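Local coordinates for protein mandelate racemase/muconate lactonizing enzyme (Roseovarius nubinhibens, PDB 2QDD) that is of unknown function but belongs to the magnesium-dependent mandelate racemase/muconate lactonizing enzyme family of the enolase superfamily, at residues Ser142-Ala154 with Ile177-Asp189. Numbering follows the deposited sequence.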
ATOM      1  N   SER A 142      38.787 -14.825  -5.673  1.00 52.28           N
ATOM      2  CA  SER A 142      39.228 -13.726  -4.808  1.00 53.45           C
ATOM      3  C   SER A 142      39.333 -12.405  -5.562  1.00 52.23           C
ATOM      4  O   SER A 142      39.566 -12.391  -6.771  1.00 49.45           O
ATOM      5  CB  SER A 142      40.586 -14.063  -4.182  1.00 58.61           C
ATOM      6  OG  SER A 142      40.454 -14.996  -3.123  1.00 62.63           O
ATOM      7  N   THR A 143      39.158 -11.304  -4.832  1.00 55.13           N
ATOM      8  CA  THR A 143      39.195  -9.951  -5.395  1.00 57.07           C
ATOM      9  C   THR A 143      40.574  -9.610  -5.969  1.00 60.71           C
ATOM     10  O   THR A 143      41.604 -10.013  -5.420  1.00 63.18           O
ATOM     11  CB  THR A 143      38.799  -8.888  -4.333  1.00 57.82           C
ATOM     12  OG1 THR A 143      37.869  -9.452  -3.398  1.00 55.92           O
ATOM     13  CG2 THR A 143      38.159  -7.678  -4.991  1.00 56.45           C
ATOM     14  N   GLY A 144      40.580  -8.888  -7.086  1.00 61.47           N
ATOM     15  CA  GLY A 144      41.810  -8.387  -7.691  1.00 64.64           C
ATOM     16  C   GLY A 144      41.520  -7.501  -8.883  1.00 66.48           C
ATOM     17  O   GLY A 144      40.504  -6.805  -8.915  1.00 68.02           O
ATOM     18  N   THR A 145      42.419  -7.526  -9.866  1.00 68.51           N
ATOM     19  CA  THR A 145      42.156  -6.909 -11.167  1.00 69.87           C
ATOM     20  C   THR A 145      41.178  -7.772 -11.975  1.00 69.09           C
ATOM     21  O   THR A 145      41.075  -8.979 -11.728  1.00 66.39           O
ATOM     22  CB  THR A 145      43.463  -6.642 -11.981  1.00 69.37           C
ATOM     23  OG1 THR A 145      44.113  -7.878 -12.298  1.00 68.63           O
ATOM     24  CG2 THR A 145      44.419  -5.733 -11.207  1.00 70.41           C
ATOM     25  N   PRO A 146      40.430  -7.149 -12.914  1.00 70.48           N
ATOM     26  CA  PRO A 146      39.843  -7.790 -14.092  1.00 72.03           C
ATOM     27  C   PRO A 146      40.613  -8.993 -14.655  1.00 72.85           C
ATOM     28  O   PRO A 146      40.015 -10.046 -14.864  1.00 72.20           O
ATOM     29  CB  PRO A 146      39.800  -6.651 -15.117  1.00 70.97           C
ATOM     30  CG  PRO A 146      39.787  -5.377 -14.296  1.00 70.74           C
ATOM     31  CD  PRO A 146      40.042  -5.727 -12.853  1.00 69.98           C
ATOM     32  N   ASP A 147      41.917  -8.838 -14.880  1.00 74.73           N
ATOM     33  CA  ASP A 147      42.737  -9.884 -15.499  1.00 73.97           C
ATOM     34  C   ASP A 147      43.159 -10.988 -14.526  1.00 71.00           C
ATOM     35  O   ASP A 147      43.346 -12.135 -14.938  1.00 72.31           O
ATOM     36  CB  ASP A 147      43.967  -9.280 -16.180  1.00 77.47           C
ATOM     37  CG  ASP A 147      43.616  -8.146 -17.125  1.00 81.93           C
ATOM     38  OD1 ASP A 147      43.161  -8.425 -18.257  1.00 80.20           O
ATOM     39  OD2 ASP A 147      43.793  -6.974 -16.732  1.00 84.81           O
ATOM     40  N   GLN A 148      43.317 -10.637 -13.249  1.00 66.19           N
ATOM     41  CA  GLN A 148      43.625 -11.606 -12.195  1.00 62.62           C
ATOM     42  C   GLN A 148      42.458 -12.550 -11.915  1.00 60.23           C
ATOM     43  O   GLN A 148      42.647 -13.762 -11.815  1.00 59.28           O
ATOM     44  CB  GLN A 148      44.017 -10.895 -10.900  1.00 65.44           C
ATOM     45  CG  GLN A 148      45.499 -10.593 -10.765  1.00 68.35           C
ATOM     46  CD  GLN A 148      45.780  -9.565  -9.683  1.00 68.91           C
ATOM     47  OE1 GLN A 148      45.494  -9.788  -8.505  1.00 68.74           O
ATOM     48  NE2 GLN A 148      46.339  -8.429 -10.080  1.00 67.23           N
ATOM     49  N   MET A 149      41.259 -11.980 -11.786  1.00 58.40           N
ATOM     50  CA  MET A 149      40.049 -12.745 -11.482  1.00 52.70           C
ATOM     51  C   MET A 149      39.659 -13.649 -12.656  1.00 54.73           C
ATOM     52  O   MET A 149      39.227 -14.785 -12.455  1.00 54.16           O
ATOM     53  CB  MET A 149      38.892 -11.807 -11.105  1.00 52.10           C
ATOM     54  CG  MET A 149      39.118 -11.006  -9.821  1.00 46.85           C
ATOM     55  SD  MET A 149      37.805  -9.816  -9.427  1.00 36.50           S
ATOM     56  CE  MET A 149      36.798 -10.798  -8.325  1.00 39.09           C
ATOM     57  N   LEU A 150      39.842 -13.141 -13.874  1.00 53.95           N
ATOM     58  CA  LEU A 150      39.575 -13.898 -15.096  1.00 58.65           C
ATOM     59  C   LEU A 150      40.617 -14.991 -15.360  1.00 58.96           C
ATOM     60  O   LEU A 150      40.315 -16.001 -15.998  1.00 60.97           O
ATOM     61  CB  LEU A 150      39.476 -12.946 -16.294  1.00 57.20           C
ATOM     62  CG  LEU A 150      38.463 -13.211 -17.416  1.00 63.93           C
ATOM     63  CD1 LEU A 150      37.037 -13.357 -16.895  1.00 61.21           C
ATOM     64  CD2 LEU A 150      38.536 -12.109 -18.471  1.00 62.13           C
ATOM     65  N   GLY A 151      41.837 -14.781 -14.865  1.00 60.90           N
ATOM     66  CA  GLY A 151      42.851 -15.834 -14.791  1.00 58.84           C
ATOM     67  C   GLY A 151      42.541 -16.900 -13.754  1.00 57.06           C
ATOM     68  O   GLY A 151      42.741 -18.091 -14.005  1.00 57.11           O
ATOM     69  N   LEU A 152      42.054 -16.469 -12.589  1.00 52.96           N
ATOM     70  CA  LEU A 152      41.564 -17.377 -11.548  1.00 54.21           C
ATOM     71  C   LEU A 152      40.347 -18.206 -11.977  1.00 50.81           C
ATOM     72  O   LEU A 152      40.172 -19.333 -11.514  1.00 52.36           O
ATOM     73  CB  LEU A 152      41.239 -16.606 -10.262  1.00 55.41           C
ATOM     74  CG  LEU A 152      42.381 -16.130  -9.357  1.00 55.34           C
ATOM     75  CD1 LEU A 152      41.869 -15.092  -8.367  1.00 57.51           C
ATOM     76  CD2 LEU A 152      43.048 -17.287  -8.615  1.00 59.51           C
ATOM     77  N   ILE A 153      39.522 -17.636 -12.856  1.00 48.85           N
ATOM     78  CA  ILE A 153      38.332 -18.303 -13.400  1.00 48.16           C
ATOM     79  C   ILE A 153      38.720 -19.416 -14.382  1.00 48.96           C
ATOM     80  O   ILE A 153      38.169 -20.523 -14.325  1.00 44.70           O
ATOM     81  CB  ILE A 153      37.345 -17.263 -14.039  1.00 47.11           C
ATOM     82  CG1 ILE A 153      36.454 -16.645 -12.957  1.00 38.76           C
ATOM     83  CG2 ILE A 153      36.486 -17.873 -15.156  1.00 41.21           C
ATOM     84  CD1 ILE A 153      35.799 -15.341 -13.368  1.00 32.69           C
ATOM     85  N   ALA A 154      39.685 -19.118 -15.255  1.00 52.80           N
ATOM     86  CA  ALA A 154      40.262 -20.106 -16.176  1.00 56.38           C
ATOM     87  C   ALA A 154      40.976 -21.250 -15.444  1.00 55.38           C
ATOM     88  O   ALA A 154      40.928 -22.403 -15.885  1.00 57.05           O
ATOM     89  CB  ALA A 154      41.203 -19.427 -17.164  1.00 55.77           C
ATOM     90  N   ILE A 177      32.709  -1.739 -11.311  1.00 40.55           N
ATOM     91  CA  ILE A 177      32.155  -1.703 -12.670  1.00 36.59           C
ATOM     92  C   ILE A 177      33.078  -2.426 -13.657  1.00 44.24           C
ATOM     93  O   ILE A 177      32.621  -3.272 -14.433  1.00 47.27           O
ATOM     94  CB  ILE A 177      31.848  -0.244 -13.134  1.00 34.48           C
ATOM     95  CG1 ILE A 177      30.678   0.332 -12.335  1.00 29.91           C
ATOM     96  CG2 ILE A 177      31.485  -0.197 -14.619  1.00 29.71           C
ATOM     97  CD1 ILE A 177      30.724   1.839 -12.122  1.00 34.04           C
ATOM     98  N   ALA A 178      34.376  -2.121 -13.590  1.00 47.64           N
ATOM     99  CA  ALA A 178      35.383  -2.755 -14.455  1.00 46.32           C
ATOM    100  C   ALA A 178      35.588  -4.246 -14.176  1.00 44.46           C
ATOM    101  O   ALA A 178      35.873  -5.012 -15.096  1.00 46.26           O
ATOM    102  CB  ALA A 178      36.709  -2.011 -14.368  1.00 45.62           C
ATOM    103  N   ARG A 179      35.444  -4.644 -12.911  1.00 42.23           N
ATOM    104  CA  ARG A 179      35.438  -6.055 -12.521  1.00 43.24           C
ATOM    105  C   ARG A 179      34.243  -6.810 -13.095  1.00 44.12           C
ATOM    106  O   ARG A 179      34.409  -7.854 -13.727  1.00 45.18           O
ATOM    107  CB  ARG A 179      35.429  -6.195 -10.999  1.00 46.47           C
ATOM    108  CG  ARG A 179      36.796  -6.151 -10.356  1.00 46.72           C
ATOM    109  CD  ARG A 179      36.664  -5.997  -8.855  1.00 45.71           C
ATOM    110  NE  ARG A 179      37.840  -5.355  -8.275  1.00 59.34           N
ATOM    111  CZ  ARG A 179      37.869  -4.767  -7.083  1.00 65.95           C
ATOM    112  NH1 ARG A 179      36.784  -4.733  -6.317  1.00 72.00           N
ATOM    113  NH2 ARG A 179      38.993  -4.214  -6.652  1.00 70.94           N
ATOM    114  N   ILE A 180      33.047  -6.274 -12.864  1.00 42.03           N
ATOM    115  CA  ILE A 180      31.809  -6.909 -13.299  1.00 37.88           C
ATOM    116  C   ILE A 180      31.785  -7.084 -14.821  1.00 40.39           C
ATOM    117  O   ILE A 180      31.496  -8.174 -15.312  1.00 40.76           O
ATOM    118  CB  ILE A 180      30.555  -6.140 -12.782  1.00 37.10           C
ATOM    119  CG1 ILE A 180      30.346  -6.393 -11.284  1.00 33.16           C
ATOM    120  CG2 ILE A 180      29.305  -6.567 -13.524  1.00 34.87           C
ATOM    121  CD1 ILE A 180      29.521  -5.328 -10.595  1.00 31.62           C
ATOM    122  N   GLU A 181      32.132  -6.025 -15.552  1.00 44.85           N
ATOM    123  CA  GLU A 181      32.034  -6.040 -17.013  1.00 50.46           C
ATOM    124  C   GLU A 181      33.067  -6.934 -17.703  1.00 51.44           C
ATOM    125  O   GLU A 181      32.795  -7.472 -18.774  1.00 54.38           O
ATOM    126  CB  GLU A 181      32.065  -4.623 -17.599  1.00 50.58           C
ATOM    127  CG  GLU A 181      30.871  -3.748 -17.219  1.00 54.99           C
ATOM    128  CD  GLU A 181      29.625  -3.968 -18.078  1.00 61.93           C
ATOM    129  OE1 GLU A 181      29.128  -2.977 -18.658  1.00 61.98           O
ATOM    130  OE2 GLU A 181      29.126  -5.114 -18.161  1.00 57.43           O
ATOM    131  N   ALA A 182      34.236  -7.097 -17.084  1.00 50.61           N
ATOM    132  CA  ALA A 182      35.255  -8.013 -17.600  1.00 52.86           C
ATOM    133  C   ALA A 182      34.882  -9.475 -17.360  1.00 51.13           C
ATOM    134  O   ALA A 182      34.952 -10.294 -18.278  1.00 54.47           O
ATOM    135  CB  ALA A 182      36.624  -7.700 -16.999  1.00 50.27           C
ATOM    136  N   ILE A 183      34.481  -9.780 -16.127  1.00 48.28           N
ATOM    137  CA  ILE A 183      34.172 -11.148 -15.693  1.00 45.68           C
ATOM    138  C   ILE A 183      32.945 -11.721 -16.416  1.00 47.70           C
ATOM    139  O   ILE A 183      32.939 -12.891 -16.823  1.00 49.85           O
ATOM    140  CB  ILE A 183      33.997 -11.214 -14.145  1.00 41.51           C
ATOM    141  CG1 ILE A 183      35.356 -11.107 -13.446  1.00 38.69           C
ATOM    142  CG2 ILE A 183      33.300 -12.489 -13.714  1.00 44.28           C
ATOM    143  CD1 ILE A 183      35.255 -10.878 -11.953  1.00 36.56           C
ATOM    144  N   SER A 184      31.927 -10.885 -16.591  1.00 47.06           N
ATOM    145  CA  SER A 184      30.695 -11.290 -17.261  1.00 50.83           C
ATOM    146  C   SER A 184      30.890 -11.524 -18.761  1.00 53.65           C
ATOM    147  O   SER A 184      30.283 -12.431 -19.332  1.00 55.22           O
ATOM    148  CB  SER A 184      29.596 -10.256 -17.024  1.00 48.61           C
ATOM    149  OG  SER A 184      28.317 -10.780 -17.335  1.00 52.92           O
ATOM    150  N   ALA A 185      31.740 -10.711 -19.387  1.00 55.82           N
ATOM    151  CA  ALA A 185      32.007 -10.830 -20.820  1.00 59.36           C
ATOM    152  C   ALA A 185      33.073 -11.876 -21.159  1.00 61.43           C
ATOM    153  O   ALA A 185      33.152 -12.338 -22.300  1.00 65.66           O
ATOM    154  CB  ALA A 185      32.375  -9.480 -21.410  1.00 60.56           C
ATOM    155  N   GLY A 186      33.883 -12.250 -20.171  1.00 60.29           N
ATOM    156  CA  GLY A 186      34.976 -13.196 -20.386  1.00 60.07           C
ATOM    157  C   GLY A 186      34.795 -14.552 -19.726  1.00 62.79           C
ATOM    158  O   GLY A 186      35.775 -15.257 -19.467  1.00 64.44           O
ATOM    159  N   LEU A 187      33.546 -14.922 -19.450  1.00 64.11           N
ATOM    160  CA  LEU A 187      33.225 -16.288 -19.037  1.00 64.27           C
ATOM    161  C   LEU A 187      33.369 -17.267 -20.202  1.00 66.26           C
ATOM    162  O   LEU A 187      32.996 -16.944 -21.337  1.00 65.63           O
ATOM    163  CB  LEU A 187      31.805 -16.373 -18.467  1.00 62.35           C
ATOM    164  CG  LEU A 187      31.578 -16.211 -16.962  1.00 59.80           C
ATOM    165  CD1 LEU A 187      30.122 -16.494 -16.647  1.00 60.46           C
ATOM    166  CD2 LEU A 187      32.482 -17.114 -16.135  1.00 56.07           C
ATOM    167  N   PRO A 188      33.920 -18.466 -19.926  1.00 66.49           N
ATOM    168  CA  PRO A 188      33.753 -19.617 -20.816  1.00 65.46           C
ATOM    169  C   PRO A 188      32.288 -20.036 -20.972  1.00 65.94           C
ATOM    170  O   PRO A 188      31.460 -19.724 -20.109  1.00 64.79           O
ATOM    171  CB  PRO A 188      34.569 -20.723 -20.132  1.00 66.78           C
ATOM    172  CG  PRO A 188      34.784 -20.264 -18.732  1.00 64.60           C
ATOM    173  CD  PRO A 188      34.765 -18.780 -18.758  1.00 66.72           C
ATOM    174  N   ASP A 189      31.986 -20.728 -22.071  1.00 64.74           N
ATOM    175  CA  ASP A 189      30.611 -21.046 -22.455  1.00 63.51           C
ATOM    176  C   ASP A 189      30.000 -22.085 -21.523  1.00 60.84           C
ATOM    177  O   ASP A 189      30.643 -23.085 -21.191  1.00 59.91           O
ATOM    178  CB  ASP A 189      30.555 -21.557 -23.897  1.00 69.10           C
ATOM    179  CG  ASP A 189      31.099 -20.554 -24.895  1.00 76.72           C
ATOM    180  OD1 ASP A 189      30.297 -19.768 -25.444  1.00 80.05           O
ATOM    181  OD2 ASP A 189      32.328 -20.554 -25.131  1.00 83.44           O
TER
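M149 lays its sulfur across the end of I183, with SD 3.7 Å from I183 CD1, and the same SD also meets R179 CG. Its chain bends at the last torsion (chi3 95°), which brings CE back to I183 CD1 as well. I183 thus lies between two side chains of the other helix: its CD1 reaches M149, and its CG2 touches I153 CD1 at 3.8 Å. On the inner side I183 also packs on V193 and F195 of strand 192-196, while M149 and I153 rest on I141 of strand 135-141. P146 in the first turn sets its CB against A182 CB at 3.8 Å. L150 extends over the backbone at G186, where L150 CD1 comes within 3.4 Å of G186 O. Beyond it, I153 CG2 meets L187 CD2 and P188 CD.

At the other end R179 runs its extended chain past M149 to the loop before helix 146-154. There R179 NE gives a weak hydrogen bond to G144 O (3.1 Å, 133° at the hydrogen). T143 CG2 sits over one face of the guanidinium, 3.5 Å from R179 NH1, while T143 OG1 is hydrogen-bonded to K167 O. R179 NH1 also forms a salt bridge with D176. A leucine in place of R179 would probably leave D176 without its charge partner and G144 O without this bond. T145 is the N-cap of helix 146-154, its OG1 accepting from Q148 N.

The axes of segments 146-154 and 177-185 approach to 9.2 Å and cross at -34°, running in roughly the same direction. Helix 146-159 connects strand 135-141 to 163-167 and helix 173-185 connects 163-167 to 192-196, two successive beta-alpha-beta crossovers, as in the modified TIM barrel of the enolase superfamily.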